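Local structure of EvdO2 (Micromonospora carbonacea, 4XAB) at residues Pro69-Pro73 with Pro119-Gly123; Gly143-Thr149 with Gly205-Phe211; Cys159-Pro164 with Ser195-Pro200. The protein is probably an iron- and 2-oxoglutarate-dependent oxygenase of the phytanoyl-CoA dioxygenase family that carries out an oxidative cyclization in orthosomycin biosynthesis. All coordinates share one frame; numbering follows the deposited sequence. Where two conformers were deposited one is given.

Contact 1: Pro69-Pro73 with Pro119-Gly123; sequences PPLLP and PPRYG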
loop_
_atom_site.group_PDB
_atom_site.type_symbol
_atom_site.label_atom_id
_atom_site.label_comp_id
_atom_site.label_asym_id
_atom_site.label_seq_id
_atom_site.Cartn_x
_atom_site.Cartn_y
_atom_site.Cartn_z
ATOM N N PRO A 69 18.995 -9.127 -6.371
ATOM C CA PRO A 69 18.497 -9.043 -4.994
ATOM C C PRO A 69 17.014 -9.406 -4.906
ATOM O O PRO A 69 16.272 -9.178 -5.858
ATOM C CB PRO A 69 18.730 -7.574 -4.626
ATOM C CG PRO A 69 19.870 -7.143 -5.499
ATOM C CD PRO A 69 19.696 -7.898 -6.788
ATOM N N PRO A 70 16.588 -9.990 -3.781
ATOM C CA PRO A 70 15.189 -10.412 -3.643
ATOM C C PRO A 70 14.207 -9.250 -3.719
ATOM O O PRO A 70 14.517 -8.125 -3.323
ATOM C CB PRO A 70 15.149 -11.074 -2.260
ATOM C CG PRO A 70 16.362 -10.586 -1.555
ATOM C CD PRO A 70 17.397 -10.367 -2.614
ATOM N N LEU A 71 13.030 -9.534 -4.259
ATOM C CA LEU A 71 11.958 -8.557 -4.314
ATOM C C LEU A 71 10.949 -8.875 -3.242
ATOM O O LEU A 71 10.795 -10.027 -2.848
ATOM C CB LEU A 71 11.268 -8.565 -5.674
ATOM C CG LEU A 71 12.085 -8.286 -6.926
ATOM C CD1 LEU A 71 11.170 -8.359 -8.137
ATOM C CD2 LEU A 71 12.761 -6.930 -6.838
ATOM N N LEU A 72 10.247 -7.850 -2.783
ATOM C CA LEU A 72 9.160 -8.050 -1.845
ATOM C C LEU A 72 8.085 -8.896 -2.515
ATOM O O LEU A 72 7.593 -8.528 -3.574
ATOM C CB LEU A 72 8.591 -6.702 -1.410
ATOM C CG LEU A 72 7.585 -6.687 -0.271
ATOM C CD1 LEU A 72 8.236 -7.234 0.980
ATOM C CD2 LEU A 72 7.096 -5.262 -0.062
ATOM N N PRO A 73 7.731 -10.039 -1.916
ATOM C CA PRO A 73 6.670 -10.862 -2.506
ATOM C C PRO A 73 5.362 -10.092 -2.638
ATOM O O PRO A 73 4.834 -9.576 -1.651
ATOM C CB PRO A 73 6.527 -12.019 -1.506
ATOM C CG PRO A 73 7.858 -12.103 -0.863
ATOM C CD PRO A 73 8.345 -10.693 -0.745
ATOM N N PRO A 119 8.161 -11.524 4.099
ATOM C CA PRO A 119 8.667 -12.754 4.710
ATOM C C PRO A 119 9.312 -12.476 6.058
ATOM O O PRO A 119 9.736 -11.347 6.300
ATOM C CB PRO A 119 9.712 -13.252 3.701
ATOM C CG PRO A 119 9.416 -12.537 2.440
ATOM C CD PRO A 119 8.803 -11.237 2.806
ATOM N N PRO A 120 9.387 -13.492 6.930
ATOM C CA PRO A 120 10.162 -13.351 8.164
ATOM C C PRO A 120 11.593 -12.942 7.851
ATOM O O PRO A 120 12.165 -13.436 6.876
ATOM C CB PRO A 120 10.126 -14.758 8.783
ATOM C CG PRO A 120 8.989 -15.456 8.117
ATOM C CD PRO A 120 8.879 -14.864 6.744
ATOM N N ARG A 121 12.136 -12.030 8.647
ATOM C CA ARG A 121 13.520 -11.579 8.525
ATOM C C ARG A 121 13.831 -10.950 7.181
ATOM O O ARG A 121 14.991 -10.863 6.788
ATOM C CB ARG A 121 14.472 -12.739 8.796
ATOM C CG ARG A 121 14.344 -13.264 10.210
ATOM C CD ARG A 121 14.606 -12.154 11.207
ATOM N NE ARG A 121 14.512 -12.611 12.591
ATOM C CZ ARG A 121 14.844 -11.865 13.639
ATOM N NH1 ARG A 121 15.291 -10.628 13.452
ATOM N NH2 ARG A 121 14.734 -12.351 14.866
ATOM N N TYR A 122 12.798 -10.487 6.484
ATOM C CA TYR A 122 13.010 -9.781 5.233
ATOM C C TYR A 122 13.693 -8.457 5.537
ATOM O O TYR A 122 13.095 -7.577 6.149
ATOM C CB TYR A 122 11.690 -9.558 4.497
ATOM C CG TYR A 122 11.892 -8.960 3.123
ATOM C CD1 TYR A 122 12.443 -9.717 2.095
ATOM C CD2 TYR A 122 11.573 -7.634 2.865
ATOM C CE1 TYR A 122 12.650 -9.177 0.843
ATOM C CE2 TYR A 122 11.781 -7.087 1.613
ATOM C CZ TYR A 122 12.317 -7.866 0.610
ATOM O OH TYR A 122 12.523 -7.328 -0.640
ATOM N N GLY A 123 14.944 -8.319 5.101
ATOM C CA GLY A 123 15.789 -7.223 5.547
ATOM C C GLY A 123 15.799 -5.944 4.731
ATOM O O GLY A 123 16.373 -4.941 5.166
#

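Contact 2: Gly143-Thr149 with Gly205-Phe211; sequences GLSIWTT and GAVVHDF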
loop_
_atom_site.group_PDB
_atom_site.type_symbol
_atom_site.label_atom_id
_atom_site.label_comp_id
_atom_site.label_asym_id
_atom_site.label_seq_id
_atom_site.Cartn_x
_atom_site.Cartn_y
_atom_site.Cartn_z
ATOM N N GLY A 143 -6.574 10.336 -5.715
ATOM C CA GLY A 143 -6.712 8.968 -5.271
ATOM C C GLY A 143 -6.043 8.671 -3.967
ATOM O O GLY A 143 -5.342 9.506 -3.389
ATOM N N LEU A 144 -6.247 7.446 -3.511
ATOM C CA LEU A 144 -5.640 7.026 -2.264
ATOM C C LEU A 144 -5.511 5.514 -2.234
ATOM O O LEU A 144 -6.028 4.798 -3.111
ATOM C CB LEU A 144 -6.461 7.537 -1.069
ATOM C CG LEU A 144 -7.974 7.258 -1.003
ATOM C CD1 LEU A 144 -8.287 5.789 -0.729
ATOM C CD2 LEU A 144 -8.627 8.113 0.081
ATOM N N SER A 145 -4.811 5.044 -1.216
ATOM C CA SER A 145 -4.620 3.622 -0.959
ATOM C C SER A 145 -5.096 3.293 0.448
ATOM O O SER A 145 -4.857 4.060 1.366
ATOM C CB SER A 145 -3.149 3.230 -1.079
ATOM O OG SER A 145 -2.704 3.399 -2.414
ATOM N N ILE A 146 -5.741 2.140 0.590
ATOM C CA ILE A 146 -6.171 1.611 1.887
ATOM C C ILE A 146 -5.447 0.287 2.102
ATOM O O ILE A 146 -5.710 -0.711 1.414
ATOM C CB ILE A 146 -7.708 1.429 1.949
ATOM C CG1 ILE A 146 -8.408 2.767 1.728
ATOM C CG2 ILE A 146 -8.127 0.897 3.300
ATOM C CD1 ILE A 146 -9.938 2.666 1.581
ATOM N N TRP A 147 -4.497 0.327 3.033
ATOM C CA TRP A 147 -3.568 -0.745 3.361
ATOM C C TRP A 147 -4.113 -1.477 4.581
ATOM O O TRP A 147 -3.962 -0.979 5.688
ATOM C CB TRP A 147 -2.193 -0.116 3.648
ATOM C CG TRP A 147 -0.946 -0.976 3.789
ATOM C CD1 TRP A 147 -0.063 -1.323 2.794
ATOM C CD2 TRP A 147 -0.379 -1.479 5.013
ATOM N NE1 TRP A 147 0.981 -2.054 3.321
ATOM C CE2 TRP A 147 0.812 -2.161 4.676
ATOM C CE3 TRP A 147 -0.775 -1.437 6.353
ATOM C CZ2 TRP A 147 1.612 -2.801 5.636
ATOM C CZ3 TRP A 147 0.027 -2.075 7.310
ATOM C CH2 TRP A 147 1.202 -2.743 6.941
ATOM N N THR A 148 -4.771 -2.618 4.378
ATOM C CA THR A 148 -5.363 -3.368 5.496
ATOM C C THR A 148 -4.401 -4.467 5.899
ATOM O O THR A 148 -4.003 -5.276 5.057
ATOM C CB THR A 148 -6.717 -4.008 5.123
ATOM O OG1 THR A 148 -7.654 -2.994 4.745
ATOM C CG2 THR A 148 -7.280 -4.837 6.295
ATOM N N THR A 149 -4.018 -4.512 7.169
ATOM C CA THR A 149 -3.052 -5.527 7.575
ATOM C C THR A 149 -3.782 -6.772 8.066
ATOM O O THR A 149 -4.855 -6.680 8.663
ATOM C CB THR A 149 -2.092 -4.995 8.656
ATOM O OG1 THR A 149 -1.082 -5.969 8.926
ATOM C CG2 THR A 149 -2.842 -4.643 9.960
ATOM N N GLY A 205 -6.676 -3.679 11.111
ATOM C CA GLY A 205 -6.507 -2.235 11.040
ATOM C C GLY A 205 -6.028 -1.840 9.658
ATOM O O GLY A 205 -5.593 -2.688 8.887
ATOM N N ALA A 206 -6.121 -0.556 9.340
ATOM C CA ALA A 206 -5.625 -0.080 8.048
ATOM C C ALA A 206 -5.042 1.294 8.172
ATOM O O ALA A 206 -5.390 2.062 9.068
ATOM C CB ALA A 206 -6.734 -0.066 6.988
ATOM N N VAL A 207 -4.149 1.615 7.239
ATOM C CA VAL A 207 -3.744 2.983 7.054
ATOM C C VAL A 207 -4.204 3.385 5.663
ATOM O O VAL A 207 -4.269 2.559 4.733
ATOM C CB VAL A 207 -2.217 3.186 7.213
ATOM C CG1 VAL A 207 -1.819 3.043 8.674
ATOM C CG2 VAL A 207 -1.462 2.196 6.367
ATOM N N VAL A 208 -4.587 4.642 5.569
ATOM C CA VAL A 208 -5.054 5.229 4.311
ATOM C C VAL A 208 -4.128 6.380 3.938
ATOM O O VAL A 208 -3.861 7.225 4.777
ATOM C CB VAL A 208 -6.491 5.750 4.461
ATOM C CG1 VAL A 208 -7.021 6.270 3.126
ATOM C CG2 VAL A 208 -7.398 4.645 5.037
ATOM N N HIS A 209 -3.631 6.442 2.700
ATOM C CA HIS A 209 -2.822 7.606 2.335
ATOM C C HIS A 209 -3.044 8.068 0.912
ATOM O O HIS A 209 -3.307 7.277 0.001
ATOM C CB HIS A 209 -1.311 7.363 2.540
ATOM C CG HIS A 209 -0.749 6.217 1.754
ATOM N ND1 HIS A 209 -0.622 4.948 2.282
ATOM C CD2 HIS A 209 -0.242 6.155 0.498
ATOM C CE1 HIS A 209 -0.089 4.150 1.375
ATOM N NE2 HIS A 209 0.160 4.858 0.288
ATOM N N ASP A 210 -2.908 9.374 0.762
ATOM C CA ASP A 210 -3.014 10.050 -0.533
ATOM C C ASP A 210 -1.906 9.615 -1.500
ATOM O O ASP A 210 -0.825 9.215 -1.080
ATOM C CB ASP A 210 -2.966 11.564 -0.314
ATOM C CG ASP A 210 -3.234 12.352 -1.586
ATOM O OD1 ASP A 210 -2.273 12.764 -2.278
ATOM O OD2 ASP A 210 -4.417 12.551 -1.896
ATOM N N PHE A 211 -2.177 9.699 -2.798
ATOM C CA PHE A 211 -1.177 9.385 -3.806
ATOM C C PHE A 211 0.113 10.194 -3.641
ATOM O O PHE A 211 1.176 9.774 -4.119
ATOM C CB PHE A 211 -1.749 9.630 -5.210
ATOM C CG PHE A 211 -2.624 8.520 -5.722
ATOM C CD1 PHE A 211 -2.750 7.330 -5.032
ATOM C CD2 PHE A 211 -3.323 8.680 -6.911
ATOM C CE1 PHE A 211 -3.557 6.307 -5.518
ATOM C CE2 PHE A 211 -4.119 7.659 -7.404
ATOM C CZ PHE A 211 -4.239 6.475 -6.702
HETATM O O HOH W 1 -4.567 12.315 -4.742
HETATM O O HOH W 2 -1.766 5.995 -2.270
#

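Contact 3: Cys159-Pro164 with Ser195-Pro200; sequences CLHYLP and SAVACP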
loop_
_atom_site.group_PDB
_atom_site.type_symbol
_atom_site.label_atom_id
_atom_site.label_comp_id
_atom_site.label_asym_id
_atom_site.label_seq_id
_atom_site.Cartn_x
_atom_site.Cartn_y
_atom_site.Cartn_z
ATOM N N CYS A 159 5.863 -1.822 9.528
ATOM C CA CYS A 159 4.696 -0.966 9.332
ATOM C C CYS A 159 5.097 0.265 8.519
ATOM O O CYS A 159 6.280 0.520 8.309
ATOM C CB CYS A 159 4.083 -0.553 10.675
ATOM S SG CYS A 159 5.027 0.673 11.580
ATOM N N LEU A 160 4.107 1.012 8.041
ATOM C CA LEU A 160 4.357 2.210 7.249
ATOM C C LEU A 160 4.677 3.405 8.132
ATOM O O LEU A 160 4.189 3.518 9.255
ATOM C CB LEU A 160 3.139 2.541 6.371
ATOM C CG LEU A 160 2.800 1.450 5.348
ATOM C CD1 LEU A 160 1.692 1.875 4.399
ATOM C CD2 LEU A 160 4.036 1.069 4.575
ATOM N N HIS A 161 5.494 4.293 7.585
ATOM C CA HIS A 161 5.816 5.580 8.169
ATOM C C HIS A 161 5.460 6.631 7.135
ATOM O O HIS A 161 5.676 6.410 5.945
ATOM C CB HIS A 161 7.305 5.702 8.502
ATOM C CG HIS A 161 7.837 4.612 9.383
ATOM N ND1 HIS A 161 8.546 4.872 10.537
ATOM C CD2 HIS A 161 7.832 3.264 9.242
ATOM C CE1 HIS A 161 8.923 3.731 11.088
ATOM N NE2 HIS A 161 8.500 2.739 10.323
ATOM N N TYR A 162 4.974 7.779 7.582
ATOM C CA TYR A 162 4.597 8.861 6.671
ATOM C C TYR A 162 5.288 10.183 6.952
ATOM O O TYR A 162 5.716 10.441 8.072
ATOM C CB TYR A 162 3.090 9.105 6.746
ATOM C CG TYR A 162 2.260 7.949 6.298
ATOM C CD1 TYR A 162 1.595 7.155 7.219
ATOM C CD2 TYR A 162 2.120 7.659 4.959
ATOM C CE1 TYR A 162 0.808 6.111 6.810
ATOM C CE2 TYR A 162 1.359 6.613 4.540
ATOM C CZ TYR A 162 0.700 5.831 5.471
ATOM O OH TYR A 162 -0.084 4.784 5.044
ATOM N N LEU A 163 5.362 11.036 5.928
ATOM C CA LEU A 163 5.736 12.434 6.129
ATOM C C LEU A 163 4.473 13.279 6.173
ATOM O O LEU A 163 3.892 13.564 5.128
ATOM C CB LEU A 163 6.654 12.937 5.006
ATOM C CG LEU A 163 7.112 14.376 5.251
ATOM C CD1 LEU A 163 8.152 14.400 6.348
ATOM C CD2 LEU A 163 7.652 15.027 3.975
ATOM N N PRO A 164 4.029 13.671 7.382
ATOM C CA PRO A 164 2.774 14.422 7.500
ATOM C C PRO A 164 2.792 15.699 6.677
ATOM O O PRO A 164 3.759 16.463 6.752
ATOM C CB PRO A 164 2.691 14.750 8.995
ATOM C CG PRO A 164 3.541 13.706 9.668
ATOM C CD PRO A 164 4.668 13.448 8.696
ATOM N N SER A 195 11.195 13.689 10.704
ATOM C CA SER A 195 9.858 14.258 10.543
ATOM C C SER A 195 8.804 13.166 10.362
ATOM O O SER A 195 7.608 13.441 10.361
ATOM C CB SER A 195 9.827 15.212 9.355
ATOM O OG SER A 195 10.852 16.182 9.459
ATOM N N ALA A 196 9.253 11.924 10.240
ATOM C CA ALA A 196 8.343 10.814 9.967
ATOM C C ALA A 196 7.492 10.430 11.172
ATOM O O ALA A 196 7.887 10.593 12.338
ATOM C CB ALA A 196 9.126 9.589 9.486
ATOM N N VAL A 197 6.320 9.889 10.873
ATOM C CA VAL A 197 5.418 9.374 11.887
ATOM C C VAL A 197 5.063 7.927 11.550
ATOM O O VAL A 197 4.672 7.641 10.428
ATOM C CB VAL A 197 4.143 10.251 11.982
ATOM C CG1 VAL A 197 3.147 9.612 12.910
ATOM C CG2 VAL A 197 4.507 11.656 12.472
ATOM N N ALA A 198 5.209 7.011 12.511
ATOM C CA ALA A 198 4.939 5.598 12.238
ATOM C C ALA A 198 3.503 5.248 12.562
ATOM O O ALA A 198 2.918 5.830 13.470
ATOM C CB ALA A 198 5.894 4.689 13.038
ATOM N N CYS A 199 2.966 4.268 11.839
ATOM C CA CYS A 199 1.577 3.855 11.992
ATOM C C CYS A 199 1.430 2.366 12.277
ATOM O O CYS A 199 1.004 1.599 11.407
ATOM C CB CYS A 199 0.786 4.223 10.733
ATOM S SG CYS A 199 0.573 6.001 10.587
ATOM N N PRO A 200 1.765 1.949 13.508
ATOM C CA PRO A 200 1.514 0.546 13.841
ATOM C C PRO A 200 0.017 0.239 13.847
ATOM O O PRO A 200 -0.802 1.142 14.044
ATOM C CB PRO A 200 2.125 0.406 15.235
ATOM C CG PRO A 200 3.175 1.481 15.294
ATOM C CD PRO A 200 2.519 2.634 14.572
HETATM O O HOH W 3 1.344 0.585 8.857
#

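Contact 1: Pro69-Pro73 with Pro119-Gly123
Tyr122 reaches across to the extended backbone of Pro70 to Leu72. With its CG anti to the backbone N (chi1 -174°), the ring is sent out from 119-123 to meet residues 69-73. Its hydroxyl OH comes close to the peptide joining Leu71 and Leu72 and donates a weak hydrogen bond to Pro70 O at 3.4 Å. The CB of Pro70 sits by the ring edge, near its plane, 4.4 Å from CE1. Leu72 crosses the tyrosine at about a right angle, and its CD1 methyl rests 3.6 Å from Tyr122 CE2. That methyl also comes within 4.4 Å of Pro119 CD, and thus fills the hollow between the tyrosine ring and the proline. Farther along, the CD-CG edges of the Pro73 and Pro119 rings face each other, with Pro73 CD 3.6 Å from Pro119 CD; Tyr58 of strand 57-58 touches both prolines. The shape of 119-123 is set by a bond of its own, Tyr122 N to Pro119 O at 3.2 Å, with Asn220 as a further partner of Pro119 O. This is the closure of a type II beta turn, Pro119 to Tyr122, packed as a loop-on-loop contact where strand 110-118 leaves the antiparallel sheet and strand 74-76 is about to enter it.

Contact 2: Gly143-Thr149 with Gly205-Phe211
Trp147 and Val207 pair through their backbones in an antiparallel ladder: Trp147 N donates to Val207 O at 2.8 Å in a nearly straight bond, 171° at the hydrogen, and Val207 N returns a more bent one to Trp147 O. Ser145 and His209 make the same kind of reciprocal pair, while Thr149 N to Gly205 O and Phe211 N to Gly143 O extend the bonding at the two ends.

Apolar packing divides between the two faces. Ile146 and Val208 lie side by side, with Ile146 CG1 3.9 Å from Val208 CG2, on the face that helix 89-102 covers. On the other face a chi1 of -72° puts Val207 CG1 opposite the carbonyl carbon and leaves CG2 on the tryptophan side, where it reaches Trp147 CB at 3.6 Å and CE3 of the indole.

Two CH-pi contacts follow. Gly143 CA lies over the Phe211 ring, 3.7 Å from its centroid, where a side chain on that residue would collide with the ring. Ser145 CB sits over the His209 imidazole.

Water joins the strands twice, linking Ser145 OG with His209 O and Gly143 N with Asp210 OD2; the other oxygen of that carboxylate, OD1, accepts from Arg212 N.

The His209 ring is held at both nitrogens, by Tyr162 OH at ND1 and by the nickel ligand Asp131 at NE2. The ladder places the backbone of this second-shell histidine; the two bonds hold its ring, which probably helps to orient the Asp131 carboxylate at the metal.

Contact 3: Cys159-Pro164 with Ser195-Pro200
Tyr162 and Val197 pair through both of their backbone bonds, in a short antiparallel ladder that joins the outer strand 197-198 to the central strand 160-162 of a three-stranded sheet in this double-stranded beta-helix. Tyr162 N donates to Val197 O, and Val197 N returns a bond to Tyr162 O, each 2.9 Å long. Cys199 N reaches Leu160 O at 3.0 Å, and beyond it a water accepts from Leu160 N and donates to Cys199 O, carrying the link past the last direct bond.

Two contacts involve flat rings. In the first, Ala198 CB lies over a face of the His161 imidazole, displaced toward the rim and 3.6 Å from ND1; chi1 of -55°, with CG opposite the carbonyl carbon, brings the ring alongside its bridge partner. Tyr216, from strand 215-217, meets that imidazole edge-to-face. Replacing His161 by a serine would probably leave the Ala198 methyl without the ring it packs on and deprive Tyr216 of its aromatic mate.

Van der Waals contacts close the ends. Pro164 CG touches Val197 CG2 at 3.6 Å, and Leu163 CD1 meets Ser195 CB at 3.5 Å. Cys159 SG lies 4.2 Å from Pro200 CG.

In the second ring contact, the Cys199 sulfur makes a sulfur-aromatic approach to Tyr162, at the ring edge and in its plane, with SG 3.7 Å from CD1.

How the contacts relate
Burial grades across the three examples. Contact 2 lies deepest, its strands in the larger antiparallel sheet; contact 3 is partly buried in the smaller sheet, and contact 1 is a loop-on-loop junction toward the periphery. Contacts 2 and 3 touch: the bond between His209 and Tyr162 is their polar link, and Val207 packs on Leu160 and Cys199, packing the two sheets together. Contact 3 is nested inside the chain loop that contact 2 closes. Contact 1 stays apart, its nearest atoms about 8 Å from either. Both ladders rely on paired backbone bonds, whereas contact 1 depends on proline, leucine and tyrosine shapes with one weak bond.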